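Local coordinates for protein transcription factor tau subunit sfc1 (Schizosaccharomyces pombe, PDB 4BJJ) that helps TFIIIC bind boxA promoter DNA of tRNA genes and recruit RNA polymerase III, this fragment being the domain that interacts with the sfc7 subunit, at residues A70-R75 with I95-L100; E12-E17 with Q43-N48; F29-G34 with L54-R59. The protein carries 3 engineered substitutions. All coordinates share one frame; numbering follows the deposited sequence.

Contact 1 of 3, residues A70-R75 with I95-L100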
ATOM      1  N   ALA A  70      -2.901 -15.649  -2.692  1.00 39.81           N
ATOM      2  CA  ALA A  70      -2.771 -14.585  -1.711  1.00 39.38           C
ATOM      3  C   ALA A  70      -3.749 -14.750  -0.581  1.00 43.28           C
ATOM      4  O   ALA A  70      -4.865 -15.199  -0.786  1.00 42.99           O
ATOM      5  CB  ALA A  70      -3.024 -13.239  -2.346  1.00 38.02           C
ATOM      6  N   ARG A  71      -3.327 -14.322   0.597  1.00 40.09           N
ATOM      7  CA  ARG A  71      -4.223 -14.025   1.680  1.00 44.49           C
ATOM      8  C   ARG A  71      -4.751 -12.619   1.437  1.00 43.63           C
ATOM      9  O   ARG A  71      -3.989 -11.694   1.209  1.00 46.69           O
ATOM     10  CB  ARG A  71      -3.497 -14.118   3.020  1.00 58.66           C
ATOM     11  CG  ARG A  71      -3.102 -15.540   3.389  1.00 76.53           C
ATOM     12  CD  ARG A  71      -2.962 -15.694   4.885  1.00 92.04           C
ATOM     13  NE  ARG A  71      -4.247 -15.966   5.526  1.00 97.83           N
ATOM     14  CZ  ARG A  71      -4.452 -15.910   6.840  1.00106.10           C
ATOM     15  NH1 ARG A  71      -3.459 -15.573   7.658  1.00108.20           N
ATOM     16  NH2 ARG A  71      -5.653 -16.174   7.339  1.00105.58           N
ATOM     17  N   VAL A  72      -6.070 -12.473   1.468  1.00 41.33           N
ATOM     18  CA  VAL A  72      -6.706 -11.208   1.177  1.00 40.42           C
ATOM     19  C   VAL A  72      -7.231 -10.613   2.475  1.00 45.24           C
ATOM     20  O   VAL A  72      -7.884 -11.303   3.261  1.00 44.17           O
ATOM     21  CB  VAL A  72      -7.863 -11.401   0.220  1.00 38.81           C
ATOM     22  CG1 VAL A  72      -8.480 -10.057  -0.152  1.00 39.17           C
ATOM     23  CG2 VAL A  72      -7.389 -12.146  -0.989  1.00 32.82           C
ATOM     24  N   GLN A  73      -6.935  -9.340   2.710  1.00 34.28           N
ATOM     25  CA  GLN A  73      -7.405  -8.711   3.916  1.00 35.02           C
ATOM     26  C   GLN A  73      -7.562  -7.213   3.735  1.00 32.58           C
ATOM     27  O   GLN A  73      -7.033  -6.636   2.799  1.00 35.71           O
ATOM     28  CB  GLN A  73      -6.439  -9.022   5.050  1.00 42.38           C
ATOM     29  CG  GLN A  73      -6.931  -8.614   6.403  1.00 41.19           C
ATOM     30  CD  GLN A  73      -8.253  -9.236   6.721  1.00 42.65           C
ATOM     31  OE1 GLN A  73      -9.302  -8.791   6.261  1.00 43.45           O
ATOM     32  NE2 GLN A  73      -8.213 -10.288   7.498  1.00 46.98           N
ATOM     33  N   SER A  74      -8.334  -6.587   4.610  1.00 37.19           N
ATOM     34  CA  SER A  74      -8.346  -5.129   4.662  1.00 37.01           C
ATOM     35  C   SER A  74      -7.654  -4.683   5.935  1.00 41.89           C
ATOM     36  O   SER A  74      -7.713  -5.360   6.958  1.00 41.39           O
ATOM     37  CB  SER A  74      -9.767  -4.576   4.617  1.00 35.97           C
ATOM     38  OG  SER A  74     -10.477  -4.917   5.784  1.00 40.92           O
ATOM     39  N   ARG A  75      -6.974  -3.547   5.840  1.00 43.41           N
ATOM     40  CA  ARG A  75      -6.384  -2.872   6.985  1.00 39.87           C
ATOM     41  C   ARG A  75      -6.909  -1.476   6.868  1.00 40.34           C
ATOM     42  O   ARG A  75      -8.025  -1.292   6.404  1.00 39.37           O
ATOM     43  CB  ARG A  75      -4.851  -2.935   6.947  1.00 33.06           C
ATOM     44  CG  ARG A  75      -4.367  -4.374   6.943  1.00 40.43           C
ATOM     45  CD  ARG A  75      -2.884  -4.531   7.054  1.00 38.83           C
ATOM     46  NE  ARG A  75      -2.196  -4.027   5.883  1.00 47.12           N
ATOM     47  CZ  ARG A  75      -1.102  -4.570   5.364  1.00 48.99           C
ATOM     48  NH1 ARG A  75      -0.568  -5.665   5.890  1.00 51.58           N
ATOM     49  NH2 ARG A  75      -0.570  -4.038   4.281  1.00 47.81           N
ATOM     50  N   ILE A  95      -6.569   2.517   0.764  1.00 40.70           N
ATOM     51  CA  ILE A  95      -6.307   1.223   0.202  1.00 38.56           C
ATOM     52  C   ILE A  95      -7.326   0.305   0.922  1.00 43.29           C
ATOM     53  O   ILE A  95      -7.200   0.033   2.119  1.00 37.87           O
ATOM     54  CB  ILE A  95      -4.843   0.813   0.485  1.00 36.33           C
ATOM     55  CG1 ILE A  95      -3.882   1.777  -0.202  1.00 44.85           C
ATOM     56  CG2 ILE A  95      -4.550  -0.599   0.027  1.00 31.49           C
ATOM     57  CD1 ILE A  95      -2.417   1.641   0.256  1.00 45.46           C
ATOM     58  N   ARG A  96      -8.352  -0.144   0.200  1.00 46.39           N
ATOM     59  CA  ARG A  96      -9.464  -0.863   0.828  1.00 42.15           C
ATOM     60  C   ARG A  96      -9.199  -2.351   0.976  1.00 38.25           C
ATOM     61  O   ARG A  96      -9.750  -2.973   1.871  1.00 37.38           O
ATOM     62  CB  ARG A  96     -10.774  -0.651   0.068  1.00 39.14           C
ATOM     63  CG  ARG A  96     -11.313   0.776   0.072  1.00 36.65           C
ATOM     64  CD  ARG A  96     -11.392   1.407   1.433  1.00 33.72           C
ATOM     65  NE  ARG A  96     -12.264   0.722   2.382  1.00 38.88           N
ATOM     66  CZ  ARG A  96     -13.575   0.949   2.498  1.00 39.48           C
ATOM     67  NH1 ARG A  96     -14.189   1.808   1.705  1.00 33.58           N
ATOM     68  NH2 ARG A  96     -14.285   0.283   3.387  1.00 37.11           N
ATOM     69  N   GLN A  97      -8.374  -2.914   0.104  1.00 36.32           N
ATOM     70  CA  GLN A  97      -7.992  -4.318   0.207  1.00 32.50           C
ATOM     71  C   GLN A  97      -6.534  -4.591  -0.155  1.00 31.55           C
ATOM     72  O   GLN A  97      -5.932  -3.909  -0.975  1.00 35.64           O
ATOM     73  CB  GLN A  97      -8.910  -5.234  -0.628  1.00 36.95           C
ATOM     74  CG  GLN A  97      -9.546  -6.293   0.281  1.00 43.42           C
ATOM     75  CD  GLN A  97     -10.550  -7.184  -0.407  1.00 55.08           C
ATOM     76  OE1 GLN A  97     -10.311  -7.693  -1.491  1.00 62.71           O
ATOM     77  NE2 GLN A  97     -11.664  -7.418   0.253  1.00 59.28           N
ATOM     78  N   VAL A  98      -5.986  -5.626   0.465  1.00 31.12           N
ATOM     79  CA  VAL A  98      -4.604  -5.994   0.277  1.00 35.62           C
ATOM     80  C   VAL A  98      -4.513  -7.461  -0.085  1.00 34.47           C
ATOM     81  O   VAL A  98      -5.129  -8.293   0.563  1.00 33.11           O
ATOM     82  CB  VAL A  98      -3.787  -5.758   1.567  1.00 36.35           C
ATOM     83  CG1 VAL A  98      -2.330  -5.821   1.267  1.00 41.43           C
ATOM     84  CG2 VAL A  98      -4.099  -4.415   2.133  1.00 41.38           C
ATOM     85  N   PHE A  99      -3.740  -7.766  -1.116  1.00 36.97           N
ATOM     86  CA  PHE A  99      -3.335  -9.134  -1.415  1.00 37.30           C
ATOM     87  C   PHE A  99      -1.923  -9.339  -0.851  1.00 36.85           C
ATOM     88  O   PHE A  99      -0.950  -8.722  -1.303  1.00 36.95           O
ATOM     89  CB  PHE A  99      -3.369  -9.379  -2.924  1.00 37.48           C
ATOM     90  CG  PHE A  99      -4.734  -9.208  -3.544  1.00 40.92           C
ATOM     91  CD1 PHE A  99      -5.215  -7.941  -3.861  1.00 38.36           C
ATOM     92  CD2 PHE A  99      -5.538 -10.324  -3.815  1.00 43.52           C
ATOM     93  CE1 PHE A  99      -6.454  -7.786  -4.438  1.00 42.72           C
ATOM     94  CE2 PHE A  99      -6.790 -10.175  -4.395  1.00 44.16           C
ATOM     95  CZ  PHE A  99      -7.246  -8.906  -4.716  1.00 43.94           C
ATOM     96  N   LEU A 100      -1.841 -10.193   0.155  1.00 31.64           N
ATOM     97  CA  LEU A 100      -0.624 -10.409   0.925  1.00 33.86           C
ATOM     98  C   LEU A 100       0.108 -11.639   0.428  1.00 40.05           C
ATOM     99  O   LEU A 100      -0.316 -12.769   0.653  1.00 44.06           O
ATOM    100  CB  LEU A 100      -0.962 -10.584   2.404  1.00 34.12           C
ATOM    101  CG  LEU A 100      -1.711  -9.414   3.061  1.00 44.32           C
ATOM    102  CD1 LEU A 100      -2.528  -9.897   4.238  1.00 51.47           C
ATOM    103  CD2 LEU A 100      -0.800  -8.321   3.522  1.00 45.04           C
TER
HETATM  104  O   HOH W   1      -5.971  -1.740   3.942  1.00 49.26           O
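L100, R75 and V98 bury the most surface where strands 68-73 and 88-100 run side by side in the antiparallel part of the sheet in this Tau95 triple-barrel domain. R71 with L100 and Q73 with V98 are hydrogen-bonded pairs; L100 N reaches R71 O at 2.8 Å in a nearly straight bond, whereas the return bond from R71 N is weak. In L100, chi1 of -58° puts CG beside the backbone N, 3.7 Å from R71 O; of the two methyls, CD1 meets Q73 CB and CD2 lies 3.6 Å from R75 NH1. The side chain of R75 crosses that of V98 at about a right angle, NH2 being 3.9 Å from V98 CG1, while its charge is met by E17 and D77. On the other face V72 lies alongside F99, CG2 to CD2 3.8 Å, apolar groups that pack on each other, F99 being the buried one. V72 CG1 meets Q97 OE1 at 3.3 Å; an alanine at Q97 would probably open a gap beside V72 CG1. Beyond S74 a single water extends the pairing, taking a hydrogen bond from R75 N and giving one to I95 O, each 2.8 Å long.

Contact 2 of 3, residues E12-E17 with Q43-N48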
ATOM      1  N   GLU A  12     -10.158   5.201  -4.076  1.00 42.47           N
ATOM      2  CA  GLU A  12      -9.809   3.976  -3.400  1.00 38.31           C
ATOM      3  C   GLU A  12      -8.962   3.066  -4.276  1.00 41.41           C
ATOM      4  O   GLU A  12      -9.014   3.133  -5.498  1.00 42.31           O
ATOM      5  CB  GLU A  12     -11.082   3.283  -2.959  1.00 33.86           C
ATOM      6  CG  GLU A  12     -11.894   4.089  -1.946  1.00 36.88           C
ATOM      7  CD  GLU A  12     -13.067   3.301  -1.388  1.00 41.98           C
ATOM      8  OE1 GLU A  12     -13.616   2.475  -2.152  1.00 48.18           O
ATOM      9  OE2 GLU A  12     -13.416   3.479  -0.187  1.00 38.54           O
ATOM     10  N   TYR A  13      -8.168   2.213  -3.633  1.00 41.84           N
ATOM     11  CA  TYR A  13      -7.253   1.331  -4.342  1.00 37.34           C
ATOM     12  C   TYR A  13      -7.203  -0.045  -3.717  1.00 35.11           C
ATOM     13  O   TYR A  13      -7.548  -0.215  -2.547  1.00 29.42           O
ATOM     14  CB  TYR A  13      -5.834   1.879  -4.300  1.00 35.22           C
ATOM     15  CG  TYR A  13      -5.648   3.188  -4.992  1.00 41.23           C
ATOM     16  CD1 TYR A  13      -6.039   4.374  -4.395  1.00 42.27           C
ATOM     17  CD2 TYR A  13      -5.067   3.239  -6.238  1.00 44.10           C
ATOM     18  CE1 TYR A  13      -5.861   5.572  -5.043  1.00 47.35           C
ATOM     19  CE2 TYR A  13      -4.873   4.401  -6.871  1.00 48.06           C
ATOM     20  CZ  TYR A  13      -5.262   5.572  -6.283  1.00 52.35           C
ATOM     21  OH  TYR A  13      -5.049   6.743  -6.970  1.00 58.20           O
ATOM     22  N   ALA A  14      -6.736  -1.014  -4.503  1.00 34.26           N
ATOM     23  CA  ALA A  14      -6.302  -2.301  -3.967  1.00 38.95           C
ATOM     24  C   ALA A  14      -4.778  -2.378  -3.968  1.00 39.18           C
ATOM     25  O   ALA A  14      -4.116  -1.787  -4.811  1.00 37.97           O
ATOM     26  CB  ALA A  14      -6.863  -3.426  -4.810  1.00 33.93           C
ATOM     27  N   LEU A  15      -4.217  -3.150  -3.057  1.00 39.40           N
ATOM     28  CA  LEU A  15      -2.766  -3.201  -2.943  1.00 39.15           C
ATOM     29  C   LEU A  15      -2.322  -4.636  -3.004  1.00 35.66           C
ATOM     30  O   LEU A  15      -2.849  -5.470  -2.309  1.00 37.98           O
ATOM     31  CB  LEU A  15      -2.320  -2.560  -1.632  1.00 40.17           C
ATOM     32  CG  LEU A  15      -0.866  -2.781  -1.199  1.00 44.80           C
ATOM     33  CD1 LEU A  15       0.067  -2.024  -2.120  1.00 42.03           C
ATOM     34  CD2 LEU A  15      -0.678  -2.368   0.260  1.00 43.88           C
ATOM     35  N   ILE A  16      -1.352  -4.909  -3.861  1.00 33.35           N
ATOM     36  CA  ILE A  16      -0.770  -6.217  -3.970  1.00 33.53           C
ATOM     37  C   ILE A  16       0.644  -6.186  -3.414  1.00 33.48           C
ATOM     38  O   ILE A  16       1.519  -5.526  -3.961  1.00 36.53           O
ATOM     39  CB  ILE A  16      -0.743  -6.668  -5.422  1.00 32.55           C
ATOM     40  CG1 ILE A  16      -2.165  -6.743  -5.955  1.00 32.52           C
ATOM     41  CG2 ILE A  16      -0.103  -8.030  -5.544  1.00 36.07           C
ATOM     42  CD1 ILE A  16      -2.247  -6.853  -7.455  1.00 35.19           C
ATOM     43  N   GLU A  17       0.875  -6.915  -2.332  1.00 35.81           N
ATOM     44  CA  GLU A  17       2.214  -6.985  -1.737  1.00 35.39           C
ATOM     45  C   GLU A  17       2.992  -8.157  -2.308  1.00 38.96           C
ATOM     46  O   GLU A  17       2.955  -9.261  -1.779  1.00 39.80           O
ATOM     47  CB  GLU A  17       2.128  -7.041  -0.209  1.00 31.42           C
ATOM     48  CG  GLU A  17       1.566  -5.757   0.411  1.00 33.20           C
ATOM     49  CD  GLU A  17       1.672  -5.707   1.944  1.00 47.00           C
ATOM     50  OE1 GLU A  17       2.188  -6.665   2.581  1.00 51.48           O
ATOM     51  OE2 GLU A  17       1.227  -4.692   2.519  1.00 46.19           O
ATOM     52  N   GLN A  43     -10.781  -5.554  -9.618  1.00 35.42           N
ATOM     53  CA  GLN A  43     -12.181  -5.309  -9.821  1.00 36.29           C
ATOM     54  C   GLN A  43     -13.085  -6.259  -8.957  1.00 45.39           C
ATOM     55  O   GLN A  43     -14.084  -5.822  -8.381  1.00 49.91           O
ATOM     56  CB  GLN A  43     -12.499  -5.484 -11.304  1.00 43.08           C
ATOM     57  CG  GLN A  43     -13.974  -5.722 -11.609  1.00 51.93           C
ATOM     58  CD  GLN A  43     -14.229  -6.010 -13.078  1.00 68.38           C
ATOM     59  OE1 GLN A  43     -13.741  -7.003 -13.643  1.00 68.21           O
ATOM     60  NE2 GLN A  43     -14.995  -5.131 -13.709  1.00 73.49           N
ATOM     61  N   THR A  44     -12.758  -7.546  -8.895  1.00 37.69           N
ATOM     62  CA  THR A  44     -13.505  -8.467  -8.051  1.00 36.68           C
ATOM     63  C   THR A  44     -13.463  -8.015  -6.593  1.00 50.96           C
ATOM     64  O   THR A  44     -14.471  -8.104  -5.886  1.00 47.39           O
ATOM     65  CB  THR A  44     -12.946  -9.885  -8.114  1.00 39.05           C
ATOM     66  OG1 THR A  44     -12.868 -10.329  -9.465  1.00 41.84           O
ATOM     67  CG2 THR A  44     -13.828 -10.871  -7.342  1.00 39.34           C
ATOM     68  N   SER A  45     -12.305  -7.513  -6.147  1.00 47.20           N
ATOM     69  CA  SER A  45     -12.159  -7.118  -4.739  1.00 41.84           C
ATOM     70  C   SER A  45     -13.113  -5.983  -4.357  1.00 42.44           C
ATOM     71  O   SER A  45     -13.501  -5.863  -3.185  1.00 45.03           O
ATOM     72  CB  SER A  45     -10.690  -6.796  -4.329  1.00 36.32           C
ATOM     73  OG  SER A  45     -10.187  -5.644  -4.953  1.00 46.57           O
ATOM     74  N   PHE A  46     -13.532  -5.194  -5.346  1.00 39.96           N
ATOM     75  CA  PHE A  46     -14.463  -4.097  -5.116  1.00 40.88           C
ATOM     76  C   PHE A  46     -15.918  -4.460  -5.380  1.00 50.42           C
ATOM     77  O   PHE A  46     -16.815  -3.953  -4.717  1.00 53.68           O
ATOM     78  CB  PHE A  46     -14.072  -2.896  -5.965  1.00 44.86           C
ATOM     79  CG  PHE A  46     -12.944  -2.096  -5.370  1.00 50.56           C
ATOM     80  CD1 PHE A  46     -13.205  -1.130  -4.427  1.00 49.09           C
ATOM     81  CD2 PHE A  46     -11.627  -2.343  -5.723  1.00 48.91           C
ATOM     82  CE1 PHE A  46     -12.185  -0.407  -3.875  1.00 49.13           C
ATOM     83  CE2 PHE A  46     -10.605  -1.624  -5.177  1.00 45.37           C
ATOM     84  CZ  PHE A  46     -10.876  -0.666  -4.245  1.00 49.21           C
ATOM     85  N   GLN A  47     -16.146  -5.343  -6.339  1.00 50.39           N
ATOM     86  CA  GLN A  47     -17.489  -5.768  -6.672  1.00 46.62           C
ATOM     87  C   GLN A  47     -18.004  -6.841  -5.747  1.00 47.74           C
ATOM     88  O   GLN A  47     -19.186  -6.855  -5.418  1.00 49.27           O
ATOM     89  CB  GLN A  47     -17.532  -6.278  -8.093  1.00 50.55           C
ATOM     90  CG  GLN A  47     -17.569  -5.151  -9.078  1.00 68.84           C
ATOM     91  CD  GLN A  47     -17.915  -5.633 -10.440  1.00 88.36           C
ATOM     92  OE1 GLN A  47     -18.210  -6.813 -10.617  1.00103.75           O
ATOM     93  NE2 GLN A  47     -17.895  -4.736 -11.420  1.00 84.64           N
ATOM     94  N   ASN A  48     -17.109  -7.727  -5.331  1.00 47.13           N
ATOM     95  CA  ASN A  48     -17.459  -8.852  -4.488  1.00 44.80           C
ATOM     96  C   ASN A  48     -16.287  -9.237  -3.562  1.00 48.82           C
ATOM     97  O   ASN A  48     -15.673 -10.290  -3.723  1.00 43.07           O
ATOM     98  CB  ASN A  48     -17.872 -10.030  -5.375  1.00 43.25           C
ATOM     99  CG  ASN A  48     -18.559 -11.134  -4.597  1.00 52.14           C
ATOM    100  OD1 ASN A  48     -18.723 -11.029  -3.388  1.00 60.06           O
ATOM    101  ND2 ASN A  48     -18.955 -12.205  -5.289  1.00 51.33           N
TER
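A14 and S45 mark the closest backbone approach, their CA atoms 7.6 Å apart, where strand 12-17 meets the last turn of helix 35-47. The two axes come within 9.1 Å at 127°, so the helix passes slantwise over the strand. Its closing turn is held by Q43 O, which accepts from both F46 N and Q47 N, before N48 leaves the helical conformation. Small residues suit the close approach: A14 CB stands 4.0 Å from S45 OG, and that hydroxyl turns back to bond the carbonyl of C42, so its polar end is satisfied within the helix. F46 buries more than any other residue here. Its CG lies anti to the carbonyl carbon (chi1 -80°), and the ring arrives edge first: CZ is 3.8 Å from Y13 C and CE2 is 4.0 Å from A14 N, both in the plane of the ring, so the rim abuts the peptide group joining Y13 to A14. At the same rim E12 OE1 lies 3.6 Å from F46 CE1, the carboxylate turned 41° from the ring plane, a placement in which the oxygen probably benefits from the slightly positive ring hydrogens. The other oxygen, OE2, is held by a salt bridge to R96. Y13 points away from the helix and packs on an apolar side chain of another protein's chain, whose strand pairs antiparallel with residues 13 to 17. The arrangement is that of a helix covering one face of a sheet that continues into a partner subunit, consistent with the role of this domain in binding sfc7.

Contact 3 of 3, residues F29-G34 with L54-R59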
ATOM      1  N   PHE A  29       4.813  -8.799 -14.084  1.00 52.55           N
ATOM      2  CA  PHE A  29       3.352  -8.803 -14.127  1.00 51.14           C
ATOM      3  C   PHE A  29       2.811 -10.178 -14.452  1.00 49.00           C
ATOM      4  O   PHE A  29       1.735 -10.559 -14.005  1.00 50.76           O
ATOM      5  CB  PHE A  29       2.857  -7.852 -15.197  1.00 51.52           C
ATOM      6  CG  PHE A  29       3.035  -6.421 -14.852  1.00 53.02           C
ATOM      7  CD1 PHE A  29       2.613  -5.937 -13.625  1.00 52.59           C
ATOM      8  CD2 PHE A  29       3.612  -5.552 -15.756  1.00 53.63           C
ATOM      9  CE1 PHE A  29       2.773  -4.614 -13.305  1.00 57.92           C
ATOM     10  CE2 PHE A  29       3.767  -4.236 -15.442  1.00 57.58           C
ATOM     11  CZ  PHE A  29       3.344  -3.760 -14.213  1.00 58.81           C
ATOM     12  N   GLN A  30       3.567 -10.910 -15.245  1.00 41.64           N
ATOM     13  CA  GLN A  30       3.185 -12.252 -15.622  1.00 40.40           C
ATOM     14  C   GLN A  30       3.129 -13.197 -14.409  1.00 45.41           C
ATOM     15  O   GLN A  30       2.337 -14.157 -14.404  1.00 46.19           O
ATOM     16  CB  GLN A  30       4.137 -12.766 -16.697  1.00 46.39           C
ATOM     17  CG  GLN A  30       3.730 -14.078 -17.314  1.00 60.16           C
ATOM     18  CD  GLN A  30       2.293 -14.072 -17.781  1.00 60.68           C
ATOM     19  OE1 GLN A  30       1.811 -13.073 -18.348  1.00 64.05           O
ATOM     20  NE2 GLN A  30       1.576 -15.176 -17.503  1.00 46.21           N
ATOM     21  N   THR A  31       3.902 -12.909 -13.354  1.00 43.52           N
ATOM     22  CA  THR A  31       3.881 -13.786 -12.178  1.00 43.46           C
ATOM     23  C   THR A  31       2.507 -13.819 -11.504  1.00 39.94           C
ATOM     24  O   THR A  31       2.207 -14.728 -10.715  1.00 40.87           O
ATOM     25  CB  THR A  31       4.920 -13.408 -11.108  1.00 41.79           C
ATOM     26  OG1 THR A  31       4.605 -12.127 -10.562  1.00 38.42           O
ATOM     27  CG2 THR A  31       6.342 -13.423 -11.671  1.00 38.07           C
ATOM     28  N   LEU A  32       1.701 -12.806 -11.803  1.00 39.03           N
ATOM     29  CA  LEU A  32       0.343 -12.685 -11.279  1.00 38.40           C
ATOM     30  C   LEU A  32      -0.673 -12.948 -12.383  1.00 42.90           C
ATOM     31  O   LEU A  32      -1.858 -12.759 -12.194  1.00 49.45           O
ATOM     32  CB  LEU A  32       0.129 -11.287 -10.728  1.00 37.78           C
ATOM     33  CG  LEU A  32       0.984 -10.929  -9.525  1.00 39.81           C
ATOM     34  CD1 LEU A  32       0.840  -9.471  -9.213  1.00 41.82           C
ATOM     35  CD2 LEU A  32       0.599 -11.768  -8.310  1.00 42.09           C
ATOM     36  N   GLY A  33      -0.189 -13.376 -13.541  1.00 49.09           N
ATOM     37  CA  GLY A  33      -1.051 -13.775 -14.628  1.00 47.17           C
ATOM     38  C   GLY A  33      -1.185 -12.724 -15.700  1.00 51.74           C
ATOM     39  O   GLY A  33      -1.972 -12.886 -16.628  1.00 52.64           O
ATOM     40  N   GLY A  34      -0.427 -11.640 -15.576  1.00 50.71           N
ATOM     41  CA  GLY A  34      -0.465 -10.559 -16.552  1.00 46.70           C
ATOM     42  C   GLY A  34      -1.272  -9.368 -16.072  1.00 49.68           C
ATOM     43  O   GLY A  34      -1.943  -9.439 -15.050  1.00 54.25           O
ATOM     44  N   LEU A  54      -6.197 -14.070  -5.908  1.00 44.63           N
ATOM     45  CA  LEU A  54      -5.088 -13.812  -6.797  1.00 40.04           C
ATOM     46  C   LEU A  54      -4.010 -14.855  -6.549  1.00 42.32           C
ATOM     47  O   LEU A  54      -3.737 -15.234  -5.416  1.00 44.11           O
ATOM     48  CB  LEU A  54      -4.561 -12.396  -6.570  1.00 41.65           C
ATOM     49  CG  LEU A  54      -3.475 -11.838  -7.478  1.00 44.10           C
ATOM     50  CD1 LEU A  54      -3.916 -11.758  -8.913  1.00 37.93           C
ATOM     51  CD2 LEU A  54      -3.081 -10.448  -6.971  1.00 48.29           C
ATOM     52  N   GLU A  55      -3.385 -15.294  -7.625  1.00 39.79           N
ATOM     53  CA  GLU A  55      -2.411 -16.362  -7.571  1.00 41.12           C
ATOM     54  C   GLU A  55      -1.017 -15.889  -8.044  1.00 41.14           C
ATOM     55  O   GLU A  55      -0.901 -15.132  -8.997  1.00 38.09           O
ATOM     56  CB  GLU A  55      -2.925 -17.496  -8.447  1.00 48.52           C
ATOM     57  CG  GLU A  55      -2.302 -18.831  -8.176  1.00 62.61           C
ATOM     58  CD  GLU A  55      -2.975 -19.925  -8.958  1.00 69.66           C
ATOM     59  OE1 GLU A  55      -3.984 -20.452  -8.460  1.00 77.74           O
ATOM     60  OE2 GLU A  55      -2.498 -20.252 -10.067  1.00 63.90           O
ATOM     61  N   LEU A  56       0.027 -16.331  -7.348  1.00 39.40           N
ATOM     62  CA  LEU A  56       1.394 -15.933  -7.660  1.00 37.80           C
ATOM     63  C   LEU A  56       2.228 -17.124  -8.111  1.00 42.63           C
ATOM     64  O   LEU A  56       2.259 -18.190  -7.471  1.00 42.87           O
ATOM     65  CB  LEU A  56       2.050 -15.284  -6.441  1.00 39.50           C
ATOM     66  CG  LEU A  56       3.520 -14.853  -6.587  1.00 43.29           C
ATOM     67  CD1 LEU A  56       3.664 -13.645  -7.489  1.00 40.78           C
ATOM     68  CD2 LEU A  56       4.093 -14.562  -5.228  1.00 47.20           C
ATOM     69  N   ASN A  57       2.912 -16.914  -9.223  1.00 41.47           N
ATOM     70  CA  ASN A  57       3.798 -17.916  -9.799  1.00 42.49           C
ATOM     71  C   ASN A  57       5.156 -17.301 -10.160  1.00 42.99           C
ATOM     72  O   ASN A  57       5.334 -16.766 -11.252  1.00 45.69           O
ATOM     73  CB  ASN A  57       3.139 -18.503 -11.052  1.00 42.82           C
ATOM     74  CG  ASN A  57       3.835 -19.726 -11.544  1.00 46.93           C
ATOM     75  OD1 ASN A  57       4.776 -20.210 -10.933  1.00 49.12           O
ATOM     76  ND2 ASN A  57       3.378 -20.239 -12.655  1.00 52.67           N
ATOM     77  N   LEU A  58       6.098 -17.365  -9.228  1.00 42.92           N
ATOM     78  CA  LEU A  58       7.417 -16.748  -9.403  1.00 41.68           C
ATOM     79  C   LEU A  58       8.354 -17.492 -10.334  1.00 46.36           C
ATOM     80  O   LEU A  58       9.240 -16.882 -10.925  1.00 51.21           O
ATOM     81  CB  LEU A  58       8.122 -16.614  -8.060  1.00 41.42           C
ATOM     82  CG  LEU A  58       7.507 -15.639  -7.062  1.00 41.28           C
ATOM     83  CD1 LEU A  58       8.267 -15.731  -5.754  1.00 40.32           C
ATOM     84  CD2 LEU A  58       7.517 -14.228  -7.626  1.00 41.68           C
ATOM     85  N   ARG A  59       8.183 -18.807 -10.444  1.00 46.19           N
ATOM     86  CA  ARG A  59       9.054 -19.632 -11.267  1.00 34.97           C
ATOM     87  C   ARG A  59       8.241 -20.472 -12.249  1.00 37.93           C
ATOM     88  O   ARG A  59       8.134 -21.673 -12.075  1.00 35.02           O
ATOM     89  CB  ARG A  59       9.917 -20.533 -10.391  1.00 32.90           C
ATOM     90  CG  ARG A  59      10.771 -19.805  -9.358  1.00 32.00           C
ATOM     91  CD  ARG A  59      11.535 -20.785  -8.489  1.00 37.08           C
ATOM     92  NE  ARG A  59      12.384 -21.689  -9.260  1.00 41.67           N
ATOM     93  CZ  ARG A  59      13.562 -21.365  -9.796  1.00 44.47           C
ATOM     94  NH1 ARG A  59      14.065 -20.134  -9.685  1.00 40.75           N
ATOM     95  NH2 ARG A  59      14.246 -22.282 -10.461  1.00 44.29           N
TER
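T31 OG1 sits between the backbone N and the carbonyl carbon (chi1 65°), 3.6 Å from L56 CD1, while L56 carries CG anti to its own N (chi1 178°); the two side chains lie side by side and point the same way. L32 CD2 comes within 3.7 Å of L56 CD1, its side chain crossing that of L56 obliquely. The same methyl lies 4.1 Å from L54 CD2, so one leucine branch bridges two leucines two residues apart in segment 54-59. Threonine suits its place because it joins a hydroxyl to a methyl: OG1 is hydrogen-bonded to F28 O and H18 NE2, while CG2 turns to N57 O and the backbone of L58. Between these side chains the main chains are linked by N57 N, which donates to T31 O at 2.7 Å. T31 O also receives a CA-H...O contact from L56 CA at 3.4 Å. This alignment is made at the end of helix 25-30, which finishes in a Schellman motif: G34 N bonds to F29 O and G33 N to Q30 O. F29 O accepts from L32 N as well, and the two donors reach it from opposite faces of its plane. The positive phi of G33 and of G34 would press a CB against the preceding carbonyl oxygen, which explains a glycine at both positions; G34 then serves as the N-cap position of helix 35-47. One residue on from T31, L32 CA lies 3.6 Å from E55 O in another CA-H...O contact. Deeper in, the L32 side chain meets I38 of helix 35-47 and H18 of strand 12-18.

From the N terminus the chain lays down strand 12-18, and contact 2 closes the first long loop when the end of helix 35-47 returns to it. Contact 3 starts within that loop at 29-34 and closes after it at 54-59, so the two cross; I16 joins them by packing on both L32 and L54. Contact 1 follows in series, closing the loop that holds strand 78-83. It is tied to contact 3 by a probable hydrogen bond from A70 N to L54 O, and to contact 2 through the neighbouring strands 12-18 and 88-100, where I95 packs on L15. Together the three join both helices to one mixed sheet.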